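Local coordinates for protein tudor (Drosophila melanogaster, PDB 4Q5W) that recognises symmetrically dimethylated arginine of Aubergine, may act in the Piwi-interacting RNA pathway, and is required in oogenesis for primordial germ cell formation, at residues A[41-46]-A[93-98]; A[53-58]-A[88-93]; A[34-39]-A[60-65]. All coordinates share one frame; numbering follows the deposited sequence.

Contact 1: A[41-46]-A[93-98]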
ATOM      1  N   GLN A  41      14.262  18.538   8.638  1.00 14.78           N
ATOM      2  CA  GLN A  41      15.498  18.488   9.421  1.00 18.18           C
ATOM      3  C   GLN A  41      16.087  17.083   9.467  1.00 16.32           C
ATOM      4  O   GLN A  41      15.459  16.166   9.985  1.00 14.27           O
ATOM      5  CB  GLN A  41      15.257  18.985  10.851  1.00 24.76           C
ATOM      6  CG  GLN A  41      14.597  20.355  10.956  1.00 35.64           C
ATOM      7  CD  GLN A  41      15.505  21.498  10.537  1.00 46.46           C
ATOM      8  OE1 GLN A  41      15.030  22.571  10.155  1.00 50.95           O
ATOM      9  NE2 GLN A  41      16.816  21.281  10.618  1.00 48.18           N
ATOM     10  N   PRO A  42      17.308  16.912   8.936  1.00 19.93           N
ATOM     11  CA  PRO A  42      17.929  15.587   9.030  1.00 18.16           C
ATOM     12  C   PRO A  42      18.130  15.166  10.481  1.00 16.39           C
ATOM     13  O   PRO A  42      18.389  16.008  11.341  1.00 16.50           O
ATOM     14  CB  PRO A  42      19.287  15.783   8.341  1.00 18.04           C
ATOM     15  CG  PRO A  42      19.094  16.966   7.431  1.00 21.16           C
ATOM     16  CD  PRO A  42      18.133  17.864   8.171  1.00 23.20           C
ATOM     17  N   LYS A  43      17.994  13.874  10.747  1.00 16.26           N
ATOM     18  CA  LYS A  43      18.291  13.340  12.067  1.00 15.68           C
ATOM     19  C   LYS A  43      19.776  13.509  12.371  1.00 16.77           C
ATOM     20  O   LYS A  43      20.583  13.642  11.452  1.00 17.35           O
ATOM     21  CB  LYS A  43      17.891  11.866  12.153  1.00 15.49           C
ATOM     22  CG  LYS A  43      16.385  11.655  12.152  1.00 16.36           C
ATOM     23  CD  LYS A  43      16.019  10.258  12.648  1.00 20.80           C
ATOM     24  CE  LYS A  43      16.304  10.108  14.139  1.00 29.53           C
ATOM     25  NZ  LYS A  43      15.433  11.014  14.945  1.00 31.14           N
ATOM     26  N   THR A  44      20.125  13.519  13.660  1.00 17.16           N
ATOM     27  CA  THR A  44      21.517  13.683  14.088  1.00 18.29           C
ATOM     28  C   THR A  44      22.071  12.451  14.816  1.00 23.97           C
ATOM     29  O   THR A  44      23.196  12.472  15.322  1.00 20.07           O
ATOM     30  CB  THR A  44      21.687  14.909  15.001  1.00 23.68           C
ATOM     31  OG1 THR A  44      20.829  14.777  16.139  1.00 17.96           O
ATOM     32  CG2 THR A  44      21.339  16.191  14.252  1.00 18.03           C
ATOM     33  N   GLU A  45      21.278  11.384  14.863  1.00 18.52           N
ATOM     34  CA  GLU A  45      21.707  10.123  15.456  1.00 19.25           C
ATOM     35  C   GLU A  45      20.859   8.996  14.885  1.00 19.97           C
ATOM     36  O   GLU A  45      19.901   9.249  14.166  1.00 22.27           O
ATOM     37  CB  GLU A  45      21.588  10.163  16.979  1.00 19.53           C
ATOM     38  CG  GLU A  45      20.184  10.436  17.485  1.00 24.91           C
ATOM     39  CD  GLU A  45      20.121  10.516  19.004  1.00 27.41           C
ATOM     40  OE1 GLU A  45      20.566   9.559  19.676  1.00 28.05           O
ATOM     41  OE2 GLU A  45      19.628  11.539  19.523  1.00 25.07           O
ATOM     42  N   LYS A  46      21.216   7.752  15.188  1.00 19.38           N
ATOM     43  CA  LYS A  46      20.522   6.628  14.555  1.00 18.96           C
ATOM     44  C   LYS A  46      19.118   6.402  15.115  1.00 18.04           C
ATOM     45  O   LYS A  46      18.846   6.690  16.280  1.00 24.51           O
ATOM     46  CB  LYS A  46      21.360   5.347  14.642  1.00 25.27           C
ATOM     47  CG  LYS A  46      22.679   5.439  13.875  1.00 26.18           C
ATOM     48  CD  LYS A  46      23.260   4.061  13.554  1.00 32.78           C
ATOM     49  CE  LYS A  46      22.474   3.373  12.441  1.00 33.65           C
ATOM     50  NZ  LYS A  46      23.098   2.075  12.050  1.00 34.53           N
ATOM     51  N   LEU A  93      17.508   9.949   7.169  1.00 15.39           N
ATOM     52  CA  LEU A  93      16.222  10.099   7.833  1.00 14.23           C
ATOM     53  C   LEU A  93      16.029  11.548   8.239  1.00 14.08           C
ATOM     54  O   LEU A  93      16.997  12.233   8.591  1.00 14.94           O
ATOM     55  CB  LEU A  93      16.177   9.234   9.091  1.00 18.48           C
ATOM     56  CG  LEU A  93      16.381   7.731   8.898  1.00 18.12           C
ATOM     57  CD1 LEU A  93      16.359   7.031  10.239  1.00 14.79           C
ATOM     58  CD2 LEU A  93      15.328   7.145   7.955  1.00 15.01           C
ATOM     59  N   TYR A  94      14.783  12.003   8.199  1.00 13.89           N
ATOM     60  CA  TYR A  94      14.444  13.344   8.661  1.00 13.21           C
ATOM     61  C   TYR A  94      13.471  13.232   9.830  1.00 16.87           C
ATOM     62  O   TYR A  94      12.761  12.228   9.963  1.00 13.61           O
ATOM     63  CB  TYR A  94      13.806  14.170   7.537  1.00 13.00           C
ATOM     64  CG  TYR A  94      14.669  14.335   6.313  1.00 15.00           C
ATOM     65  CD1 TYR A  94      14.668  13.372   5.307  1.00 14.76           C
ATOM     66  CD2 TYR A  94      15.476  15.457   6.154  1.00 16.67           C
ATOM     67  CE1 TYR A  94      15.449  13.521   4.182  1.00 15.94           C
ATOM     68  CE2 TYR A  94      16.263  15.614   5.030  1.00 18.55           C
ATOM     69  CZ  TYR A  94      16.245  14.640   4.052  1.00 18.33           C
ATOM     70  OH  TYR A  94      17.026  14.788   2.939  1.00 20.16           O
ATOM     71  N   GLU A  95      13.445  14.258  10.676  1.00 13.83           N
ATOM     72  CA  GLU A  95      12.498  14.313  11.785  1.00 12.51           C
ATOM     73  C   GLU A  95      11.083  14.492  11.252  1.00 13.00           C
ATOM     74  O   GLU A  95      10.866  15.202  10.279  1.00 16.08           O
ATOM     75  CB  GLU A  95      12.826  15.473  12.729  1.00 18.12           C
ATOM     76  CG  GLU A  95      14.271  15.559  13.183  1.00 20.29           C
ATOM     77  CD  GLU A  95      14.675  14.457  14.154  1.00 24.16           C
ATOM     78  OE1 GLU A  95      13.820  13.632  14.533  1.00 23.69           O
ATOM     79  OE2 GLU A  95      15.861  14.420  14.544  1.00 25.42           O
ATOM     80  N   LEU A  96      10.122  13.852  11.901  1.00 14.38           N
ATOM     81  CA  LEU A  96       8.714  14.081  11.586  1.00 15.03           C
ATOM     82  C   LEU A  96       8.248  15.378  12.242  1.00 16.39           C
ATOM     83  O   LEU A  96       8.311  15.512  13.467  1.00 15.72           O
ATOM     84  CB  LEU A  96       7.870  12.919  12.093  1.00 14.41           C
ATOM     85  CG  LEU A  96       6.365  13.052  11.830  1.00 12.69           C
ATOM     86  CD1 LEU A  96       6.094  12.881  10.344  1.00 12.81           C
ATOM     87  CD2 LEU A  96       5.603  12.038  12.656  1.00 18.70           C
ATOM     88  N   PRO A  97       7.787  16.343  11.433  1.00 12.82           N
ATOM     89  CA  PRO A  97       7.293  17.595  12.012  1.00 16.53           C
ATOM     90  C   PRO A  97       6.180  17.328  13.021  1.00 21.20           C
ATOM     91  O   PRO A  97       5.363  16.420  12.814  1.00 16.93           O
ATOM     92  CB  PRO A  97       6.754  18.351  10.795  1.00 18.74           C
ATOM     93  CG  PRO A  97       7.598  17.861   9.656  1.00 16.53           C
ATOM     94  CD  PRO A  97       7.811  16.385   9.957  1.00 12.52           C
ATOM     95  N   GLN A  98       6.171  18.103  14.103  1.00 20.54           N
ATOM     96  CA  GLN A  98       5.261  17.886  15.229  1.00 21.05           C
ATOM     97  C   GLN A  98       3.780  17.810  14.854  1.00 18.54           C
ATOM     98  O   GLN A  98       3.004  17.084  15.494  1.00 15.53           O
ATOM     99  CB  GLN A  98       5.468  18.986  16.279  1.00 28.71           C
ATOM    100  CG  GLN A  98       4.685  18.785  17.569  1.00 42.93           C
ATOM    101  CD  GLN A  98       5.095  17.532  18.324  1.00 50.47           C
ATOM    102  OE1 GLN A  98       6.156  16.954  18.073  1.00 52.84           O
ATOM    103  NE2 GLN A  98       4.258  17.114  19.269  1.00 53.26           N
TER
HETATM  104  O   HOH W   1      11.943  17.553   9.691  1.00 20.21           O
HETATM  105  O   HOH W   2      17.385  16.395  13.975  1.00 17.01           O
HETATM  106  O   HOH W   3      17.911  13.152  15.422  1.00 14.58           O
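P42 and Y94 face each other as an isolated antiparallel, non-hydrogen-bonded pair with CA atoms 4.2 Å apart, clamped by two backbone bonds, E95 N to Q41 O and K43 N to L93 O, each 2.9 Å. The pyrrolidine of P42 leans on the tyrosine ring, its CG 4.0 Å from Y94 CE2, while the peptide carbon of Q41 lies at that ring's edge. Further along, the K43 chain passes over L93, with K43 CD 3.7 Å from L93 CB, then bends at both of its last two torsions (chi3 69°, chi4 65°). Its ammonium meets E95 in a salt bridge, K43 NZ to E95 OE1 at 3.1 Å, reaching that oxygen on the syn side but 31° out of the carboxylate plane; the link to E95 OE2 is weak. This pairing ties two surface loops of the Tudor domain, the one leading from helix 25-37 to strand 52-56 and the one that follows strand 87-90. E95 OE2 also takes two waters at 2.6 Å, one donating on to P42 O, the other accepting from T44 N. An alanine at E95 would probably leave the K43 ammonium without its carboxylate mate and take from both waters the oxygen they share, freeing the K43 tip to turn. A third water joins Q41 N to E95 O, and the Y94 ring meets F63 edge-to-face on strand 63-71.

Contact 2: A[53-58]-A[88-93]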
ATOM      1  N   CYS A  53       9.413   8.856  11.420  1.00 14.34           N
ATOM      2  CA  CYS A  53      10.292   9.846  10.811  1.00 12.61           C
ATOM      3  C   CYS A  53       9.787  10.185   9.406  1.00 16.82           C
ATOM      4  O   CYS A  53       8.654   9.864   9.060  1.00 17.06           O
ATOM      5  CB  CYS A  53      11.723   9.316  10.753  1.00 12.49           C
ATOM      6  SG  CYS A  53      11.883   7.687   9.989  1.00 21.01           S
ATOM      7  N   VAL A  54      10.618  10.857   8.615  1.00 13.88           N
ATOM      8  CA  VAL A  54      10.285  11.181   7.230  1.00 11.13           C
ATOM      9  C   VAL A  54      11.446  10.761   6.342  1.00 14.01           C
ATOM     10  O   VAL A  54      12.604  10.906   6.736  1.00 14.80           O
ATOM     11  CB  VAL A  54      10.035  12.700   7.045  1.00 11.20           C
ATOM     12  CG1 VAL A  54       9.871  13.055   5.570  1.00 13.05           C
ATOM     13  CG2 VAL A  54       8.793  13.127   7.814  1.00 15.36           C
ATOM     14  N   VAL A  55      11.162  10.224   5.158  1.00 12.59           N
ATOM     15  CA  VAL A  55      12.238   9.907   4.223  1.00 16.02           C
ATOM     16  C   VAL A  55      11.952  10.464   2.839  1.00 18.12           C
ATOM     17  O   VAL A  55      10.803  10.768   2.513  1.00 16.18           O
ATOM     18  CB  VAL A  55      12.466   8.383   4.101  1.00 17.44           C
ATOM     19  CG1 VAL A  55      12.764   7.773   5.465  1.00 16.69           C
ATOM     20  CG2 VAL A  55      11.249   7.708   3.463  1.00 18.06           C
ATOM     21  N   GLN A  56      12.998  10.605   2.026  1.00 12.87           N
ATOM     22  CA  GLN A  56      12.816  10.877   0.604  1.00 17.25           C
ATOM     23  C   GLN A  56      12.720   9.548  -0.134  1.00 18.73           C
ATOM     24  O   GLN A  56      13.549   8.668   0.071  1.00 20.26           O
ATOM     25  CB  GLN A  56      13.978  11.706   0.044  1.00 19.03           C
ATOM     26  CG  GLN A  56      13.792  12.148  -1.412  1.00 21.49           C
ATOM     27  CD  GLN A  56      14.815  13.185  -1.844  1.00 25.54           C
ATOM     28  OE1 GLN A  56      15.929  13.227  -1.323  1.00 27.64           O
ATOM     29  NE2 GLN A  56      14.436  14.036  -2.792  1.00 23.84           N
ATOM     30  N   PHE A  57      11.693   9.400  -0.971  1.00 16.99           N
ATOM     31  CA  PHE A  57      11.496   8.187  -1.767  1.00 16.25           C
ATOM     32  C   PHE A  57      12.288   8.336  -3.059  1.00 18.86           C
ATOM     33  O   PHE A  57      12.126   9.318  -3.777  1.00 17.95           O
ATOM     34  CB  PHE A  57      10.000   8.022  -2.068  1.00 13.96           C
ATOM     35  CG  PHE A  57       9.615   6.695  -2.696  1.00 18.52           C
ATOM     36  CD1 PHE A  57      10.392   5.562  -2.532  1.00 18.02           C
ATOM     37  CD2 PHE A  57       8.435   6.594  -3.428  1.00 24.75           C
ATOM     38  CE1 PHE A  57      10.010   4.349  -3.106  1.00 19.92           C
ATOM     39  CE2 PHE A  57       8.040   5.391  -4.002  1.00 19.01           C
ATOM     40  CZ  PHE A  57       8.825   4.270  -3.843  1.00 18.41           C
ATOM     41  N   ALA A  58      13.152   7.370  -3.353  1.00 18.75           N
ATOM     42  CA  ALA A  58      14.043   7.482  -4.507  1.00 19.47           C
ATOM     43  C   ALA A  58      13.266   7.540  -5.822  1.00 20.70           C
ATOM     44  O   ALA A  58      13.674   8.227  -6.764  1.00 23.18           O
ATOM     45  CB  ALA A  58      15.027   6.328  -4.535  1.00 21.87           C
ATOM     46  N   THR A  88      10.863   0.614   1.401  1.00 18.54           N
ATOM     47  CA  THR A  88      12.013   1.039   0.626  1.00 19.66           C
ATOM     48  C   THR A  88      13.205   1.168   1.549  1.00 18.27           C
ATOM     49  O   THR A  88      13.055   1.142   2.776  1.00 17.19           O
ATOM     50  CB  THR A  88      11.742   2.375  -0.105  1.00 20.32           C
ATOM     51  OG1 THR A  88      12.820   2.663  -1.001  1.00 22.89           O
ATOM     52  CG2 THR A  88      11.585   3.510   0.878  1.00 18.87           C
ATOM     53  N   VAL A  89      14.387   1.301   0.960  1.00 16.90           N
ATOM     54  CA  VAL A  89      15.618   1.393   1.734  1.00 21.17           C
ATOM     55  C   VAL A  89      16.262   2.743   1.504  1.00 24.16           C
ATOM     56  O   VAL A  89      16.494   3.145   0.359  1.00 23.03           O
ATOM     57  CB  VAL A  89      16.609   0.284   1.356  1.00 21.74           C
ATOM     58  CG1 VAL A  89      17.973   0.552   1.969  1.00 19.90           C
ATOM     59  CG2 VAL A  89      16.072  -1.067   1.796  1.00 20.34           C
ATOM     60  N   VAL A  90      16.541   3.445   2.600  1.00 21.80           N
ATOM     61  CA  VAL A  90      17.099   4.785   2.534  1.00 20.60           C
ATOM     62  C   VAL A  90      18.369   4.862   3.376  1.00 19.35           C
ATOM     63  O   VAL A  90      18.637   3.981   4.203  1.00 20.88           O
ATOM     64  CB  VAL A  90      16.091   5.828   3.046  1.00 18.23           C
ATOM     65  CG1 VAL A  90      14.771   5.715   2.283  1.00 22.21           C
ATOM     66  CG2 VAL A  90      15.851   5.631   4.528  1.00 19.26           C
ATOM     67  N   ASP A  91      19.159   5.906   3.162  1.00 20.78           N
ATOM     68  CA  ASP A  91      20.363   6.090   3.956  1.00 22.96           C
ATOM     69  C   ASP A  91      20.338   7.404   4.725  1.00 20.02           C
ATOM     70  O   ASP A  91      21.328   7.782   5.347  1.00 20.45           O
ATOM     71  CB  ASP A  91      21.628   5.978   3.093  1.00 27.61           C
ATOM     72  CG  ASP A  91      21.733   7.072   2.051  1.00 35.96           C
ATOM     73  OD1 ASP A  91      20.769   7.847   1.892  1.00 35.76           O
ATOM     74  OD2 ASP A  91      22.790   7.152   1.384  1.00 44.66           O
ATOM     75  N   LYS A  92      19.201   8.083   4.683  1.00 19.08           N
ATOM     76  CA  LYS A  92      19.030   9.350   5.385  1.00 21.81           C
ATOM     77  C   LYS A  92      17.613   9.487   5.929  1.00 17.35           C
ATOM     78  O   LYS A  92      16.638   9.191   5.242  1.00 17.23           O
ATOM     79  CB  LYS A  92      19.343  10.521   4.456  1.00 22.63           C
ATOM     80  CG  LYS A  92      19.286  11.875   5.136  1.00 22.90           C
ATOM     81  CD  LYS A  92      19.643  12.980   4.161  1.00 29.28           C
ATOM     82  CE  LYS A  92      19.703  14.332   4.846  1.00 32.38           C
ATOM     83  NZ  LYS A  92      20.010  15.418   3.881  1.00 31.87           N
ATOM     84  N   LEU A  93      17.508   9.949   7.169  1.00 15.39           N
ATOM     85  CA  LEU A  93      16.222  10.099   7.833  1.00 14.23           C
ATOM     86  C   LEU A  93      16.029  11.548   8.239  1.00 14.08           C
ATOM     87  O   LEU A  93      16.997  12.233   8.591  1.00 14.94           O
ATOM     88  CB  LEU A  93      16.177   9.234   9.091  1.00 18.48           C
ATOM     89  CG  LEU A  93      16.381   7.731   8.898  1.00 18.12           C
ATOM     90  CD1 LEU A  93      16.359   7.031  10.239  1.00 14.79           C
ATOM     91  CD2 LEU A  93      15.328   7.145   7.955  1.00 15.01           C
TER
HETATM   92  O   HOH W   4      15.609   9.928   2.743  1.00 18.15           O
HETATM   93  O   HOH W   5      14.030   5.203  -1.851  1.00 23.71           O
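V55 CG1 sits where three side chains converge, 3.6 Å from L93 CD2 and 3.9 Å from V90 CG2, inside the small barrel that makes a Tudor domain a member of the SH3 clan. Strands 52-56 and 87-90 are the outermost strands of its four-stranded antiparallel sheet, and the sheet curls so that strand 52-56 comes close to strand 87-90 and the loop after it. The tight part is wholly apolar. V55 and L93 run alongside each other in the same direction, whereas V55 and V90 cross at about a right angle; V90 CG1 also reaches V55 CB at 4.0 Å. With chi1 at -57°, V55 holds CG1 anti to the carbonyl carbon, and it is this branch that both partners touch. C53 adds its sulphur to the same leucine methyl, SG lying 4.0 Å from L93 CD2. I68 and Y77, from the two central strands, pack on the same leucine.

Beside this cluster and at the far end of the strands, waters replace direct contact. No direct backbone bond joins the two segments; next to the cluster one water accepts from Q56 N and donates to K92 O, each leg 2.8 Å long. The amide end of Q56 turns to L61 O instead. At the far end F57 and T88 touch lightly, while a second water accepts from A58 N and lies 2.9 Å from T88 OG1. That hydroxyl oxygen meets the phenylalanine at its rim, close to the ring plane, with T88 OG1 3.9 Å from F57 CE1.

Contact 3: A[34-39]-A[60-65]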
ATOM      1  N   LYS A  34       2.592  19.628   2.666  1.00 12.83           N
ATOM      2  CA  LYS A  34       3.381  20.120   3.789  1.00 13.10           C
ATOM      3  C   LYS A  34       4.780  19.493   3.850  1.00 20.01           C
ATOM      4  O   LYS A  34       5.775  20.187   4.098  1.00 19.57           O
ATOM      5  CB  LYS A  34       2.623  19.915   5.097  1.00 15.92           C
ATOM      6  CG  LYS A  34       1.494  20.923   5.293  1.00 18.53           C
ATOM      7  CD  LYS A  34       0.633  20.541   6.489  1.00 23.32           C
ATOM      8  CE  LYS A  34      -0.402  21.611   6.789  1.00 27.28           C
ATOM      9  NZ  LYS A  34       0.238  22.862   7.273  1.00 33.96           N
ATOM     10  N   LEU A  35       4.866  18.187   3.615  1.00 18.84           N
ATOM     11  CA  LEU A  35       6.172  17.518   3.634  1.00 21.29           C
ATOM     12  C   LEU A  35       7.080  17.944   2.479  1.00 21.78           C
ATOM     13  O   LEU A  35       8.300  17.991   2.627  1.00 22.39           O
ATOM     14  CB  LEU A  35       6.015  15.995   3.647  1.00 19.74           C
ATOM     15  CG  LEU A  35       5.551  15.372   4.964  1.00 16.15           C
ATOM     16  CD1 LEU A  35       5.397  13.875   4.803  1.00 13.05           C
ATOM     17  CD2 LEU A  35       6.541  15.701   6.091  1.00 13.33           C
ATOM     18  N   ASN A  36       6.501  18.257   1.325  1.00 18.52           N
ATOM     19  CA  ASN A  36       7.324  18.628   0.177  1.00 20.14           C
ATOM     20  C   ASN A  36       7.491  20.130  -0.037  1.00 24.77           C
ATOM     21  O   ASN A  36       8.079  20.555  -1.033  1.00 27.14           O
ATOM     22  CB  ASN A  36       6.777  17.979  -1.091  1.00 22.46           C
ATOM     23  CG  ASN A  36       6.929  16.476  -1.074  1.00 24.60           C
ATOM     24  OD1 ASN A  36       7.998  15.946  -1.366  1.00 20.45           O
ATOM     25  ND2 ASN A  36       5.858  15.778  -0.720  1.00 26.91           N
ATOM     26  N   GLY A  37       6.993  20.933   0.900  1.00 24.93           N
ATOM     27  CA  GLY A  37       6.933  22.371   0.702  1.00 26.46           C
ATOM     28  C   GLY A  37       7.902  23.176   1.543  1.00 31.05           C
ATOM     29  O   GLY A  37       8.155  24.345   1.265  1.00 33.24           O
ATOM     30  N   SER A  38       8.458  22.542   2.568  1.00 29.82           N
ATOM     31  CA  SER A  38       9.361  23.225   3.488  1.00 35.42           C
ATOM     32  C   SER A  38      10.590  22.365   3.764  1.00 32.95           C
ATOM     33  O   SER A  38      10.563  21.154   3.554  1.00 27.04           O
ATOM     34  CB  SER A  38       8.638  23.533   4.801  1.00 42.67           C
ATOM     35  OG  SER A  38       7.477  24.312   4.568  1.00 48.87           O
ATOM     36  N   LYS A  39      11.663  22.995   4.234  1.00 34.43           N
ATOM     37  CA  LYS A  39      12.891  22.272   4.545  1.00 36.16           C
ATOM     38  C   LYS A  39      12.705  21.356   5.748  1.00 27.12           C
ATOM     39  O   LYS A  39      12.248  21.787   6.806  1.00 29.15           O
ATOM     40  CB  LYS A  39      14.033  23.256   4.805  1.00 43.67           C
ATOM     41  CG  LYS A  39      13.672  24.353   5.795  1.00 49.46           C
ATOM     42  CD  LYS A  39      14.787  25.376   5.951  1.00 53.83           C
ATOM     43  CE  LYS A  39      14.350  26.495   6.878  1.00 55.43           C
ATOM     44  NZ  LYS A  39      13.010  27.021   6.483  1.00 55.47           N
ATOM     45  N   ASP A  60      10.388   8.866  -6.750  1.00 20.61           N
ATOM     46  CA  ASP A  60       9.818  10.141  -7.189  1.00 24.37           C
ATOM     47  C   ASP A  60      10.475  11.373  -6.572  1.00 22.43           C
ATOM     48  O   ASP A  60      10.074  12.496  -6.863  1.00 22.68           O
ATOM     49  CB  ASP A  60       8.289  10.171  -6.984  1.00 24.69           C
ATOM     50  CG  ASP A  60       7.873   9.964  -5.529  1.00 24.72           C
ATOM     51  OD1 ASP A  60       8.700  10.178  -4.618  1.00 18.88           O
ATOM     52  OD2 ASP A  60       6.697   9.599  -5.300  1.00 24.35           O
ATOM     53  N   LEU A  61      11.483  11.153  -5.727  1.00 23.46           N
ATOM     54  CA  LEU A  61      12.204  12.227  -5.026  1.00 23.00           C
ATOM     55  C   LEU A  61      11.353  13.069  -4.064  1.00 21.38           C
ATOM     56  O   LEU A  61      11.800  14.101  -3.571  1.00 22.99           O
ATOM     57  CB  LEU A  61      12.965  13.137  -6.005  1.00 26.43           C
ATOM     58  CG  LEU A  61      14.171  12.537  -6.731  1.00 33.74           C
ATOM     59  CD1 LEU A  61      14.922  13.610  -7.503  1.00 36.40           C
ATOM     60  CD2 LEU A  61      15.098  11.837  -5.755  1.00 35.05           C
ATOM     61  N   GLU A  62      10.137  12.623  -3.777  1.00 19.01           N
ATOM     62  CA  GLU A  62       9.286  13.330  -2.829  1.00 16.08           C
ATOM     63  C   GLU A  62       9.392  12.763  -1.417  1.00 17.45           C
ATOM     64  O   GLU A  62       9.939  11.676  -1.208  1.00 16.51           O
ATOM     65  CB  GLU A  62       7.830  13.304  -3.300  1.00 23.04           C
ATOM     66  CG  GLU A  62       7.582  14.135  -4.554  1.00 26.58           C
ATOM     67  CD  GLU A  62       6.131  14.113  -4.985  1.00 37.41           C
ATOM     68  OE1 GLU A  62       5.350  13.331  -4.398  1.00 40.29           O
ATOM     69  OE2 GLU A  62       5.774  14.877  -5.911  1.00 40.48           O
ATOM     70  N   PHE A  63       8.836  13.490  -0.450  1.00 17.97           N
ATOM     71  CA  PHE A  63       8.984  13.128   0.960  1.00 18.44           C
ATOM     72  C   PHE A  63       7.743  12.467   1.559  1.00 15.71           C
ATOM     73  O   PHE A  63       6.617  12.839   1.235  1.00 18.72           O
ATOM     74  CB  PHE A  63       9.408  14.355   1.776  1.00 15.15           C
ATOM     75  CG  PHE A  63      10.788  14.869   1.427  1.00 17.13           C
ATOM     76  CD1 PHE A  63      10.960  15.819   0.431  1.00 19.80           C
ATOM     77  CD2 PHE A  63      11.909  14.400   2.092  1.00 14.89           C
ATOM     78  CE1 PHE A  63      12.221  16.289   0.101  1.00 21.90           C
ATOM     79  CE2 PHE A  63      13.178  14.875   1.776  1.00 21.35           C
ATOM     80  CZ  PHE A  63      13.334  15.818   0.778  1.00 24.44           C
ATOM     81  N   TYR A  64       7.965  11.489   2.436  1.00 10.72           N
ATOM     82  CA  TYR A  64       6.902  10.650   2.972  1.00 12.11           C
ATOM     83  C   TYR A  64       7.060  10.385   4.468  1.00 14.30           C
ATOM     84  O   TYR A  64       8.180  10.221   4.969  1.00 16.61           O
ATOM     85  CB  TYR A  64       6.936   9.300   2.268  1.00 10.05           C
ATOM     86  CG  TYR A  64       6.553   9.355   0.816  1.00 12.41           C
ATOM     87  CD1 TYR A  64       7.476   9.692  -0.159  1.00 11.82           C
ATOM     88  CD2 TYR A  64       5.263   9.045   0.419  1.00 15.93           C
ATOM     89  CE1 TYR A  64       7.116   9.740  -1.507  1.00 13.17           C
ATOM     90  CE2 TYR A  64       4.898   9.079  -0.919  1.00 16.08           C
ATOM     91  CZ  TYR A  64       5.825   9.420  -1.872  1.00 19.92           C
ATOM     92  OH  TYR A  64       5.452   9.451  -3.201  1.00 23.07           O
ATOM     93  N   ARG A  65       5.940  10.309   5.177  1.00 13.99           N
ATOM     94  CA  ARG A  65       5.974   9.832   6.544  1.00 11.63           C
ATOM     95  C   ARG A  65       6.395   8.374   6.545  1.00 13.60           C
ATOM     96  O   ARG A  65       5.920   7.585   5.726  1.00 12.40           O
ATOM     97  CB  ARG A  65       4.610   9.962   7.209  1.00 11.28           C
ATOM     98  CG  ARG A  65       4.146  11.401   7.360  1.00 10.43           C
ATOM     99  CD  ARG A  65       3.129  11.501   8.471  1.00 10.73           C
ATOM    100  NE  ARG A  65       1.896  10.787   8.143  1.00 15.65           N
ATOM    101  CZ  ARG A  65       0.916  10.578   9.014  1.00 13.60           C
ATOM    102  NH1 ARG A  65      -0.178   9.917   8.641  1.00 15.68           N
ATOM    103  NH2 ARG A  65       1.034  11.034  10.255  1.00 13.13           N
TER
HETATM  104  O   HOH W   6       4.779  12.793  -1.242  1.00 29.68           O
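N36 turns CG anti to its carbonyl carbon (chi1 -67°), and chi2 of -81° then swings OD1 toward the backbone of F63. F63 N donates to N36 OD1 at 2.8 Å, with 157° at the hydrogen and the donor moderately tilted from the plane of the amide carbonyl. The same oxygen also lies against E62, 3.3 Å from E62 CB, and at the edge of the phenylalanine ring, 3.5 Å from F63 CD1. The other end of the amide is held too: N36 ND2 donates back to C32 O, one turn earlier in the helix, and a water accepts from it in a longer bond. That water in turn donates to F63 O and E62 OE1 and lies over one face of the Y64 ring, toward its rim. The contact thus pins the last part of helix 25-37 to the start of strand 63-71, one of the inner strands of the Tudor barrel sheet, and a side chain rather than the helix backbone does the gripping. Beside this polar link L35 points toward the sheet and makes the apolar half. Its CB lies 4.2 Å from F63 CB, while CD1 comes within 3.6 Å of R65 N and 3.8 Å of R65 CG, the two side chains crossing at about a right angle. V54 and F100 pack on the same leucine. The guanidinium of R65 goes on to a salt bridge with D83 and to the carbonyls of I103 and K104. Just ahead of the strand the chain is shaped by an Asx turn, in which E62 N donates to D60 OD1 at 3.0 Å, from above the carboxylate plane.

In the fold
All three contacts belong to the Tudor part of the chain, but at different depths. Contact 2 is the most buried, an apolar meeting of the two edge strands, with waters where it thins. Contact 1 lies at the surface and relies on backbone bonds and a salt bridge between loops; L93 belongs to both, and Y94 N probably bonds to V54 O, so the pairing continues onto strand 52-56. Contact 3 is intermediate, half polar and half apolar, and brings in the helix. It meets contact 2 through the neighbouring strands 52-56 and 63-71, where F57 N probably bonds to E62 O, and contact 1 through the packing of L96 on R65.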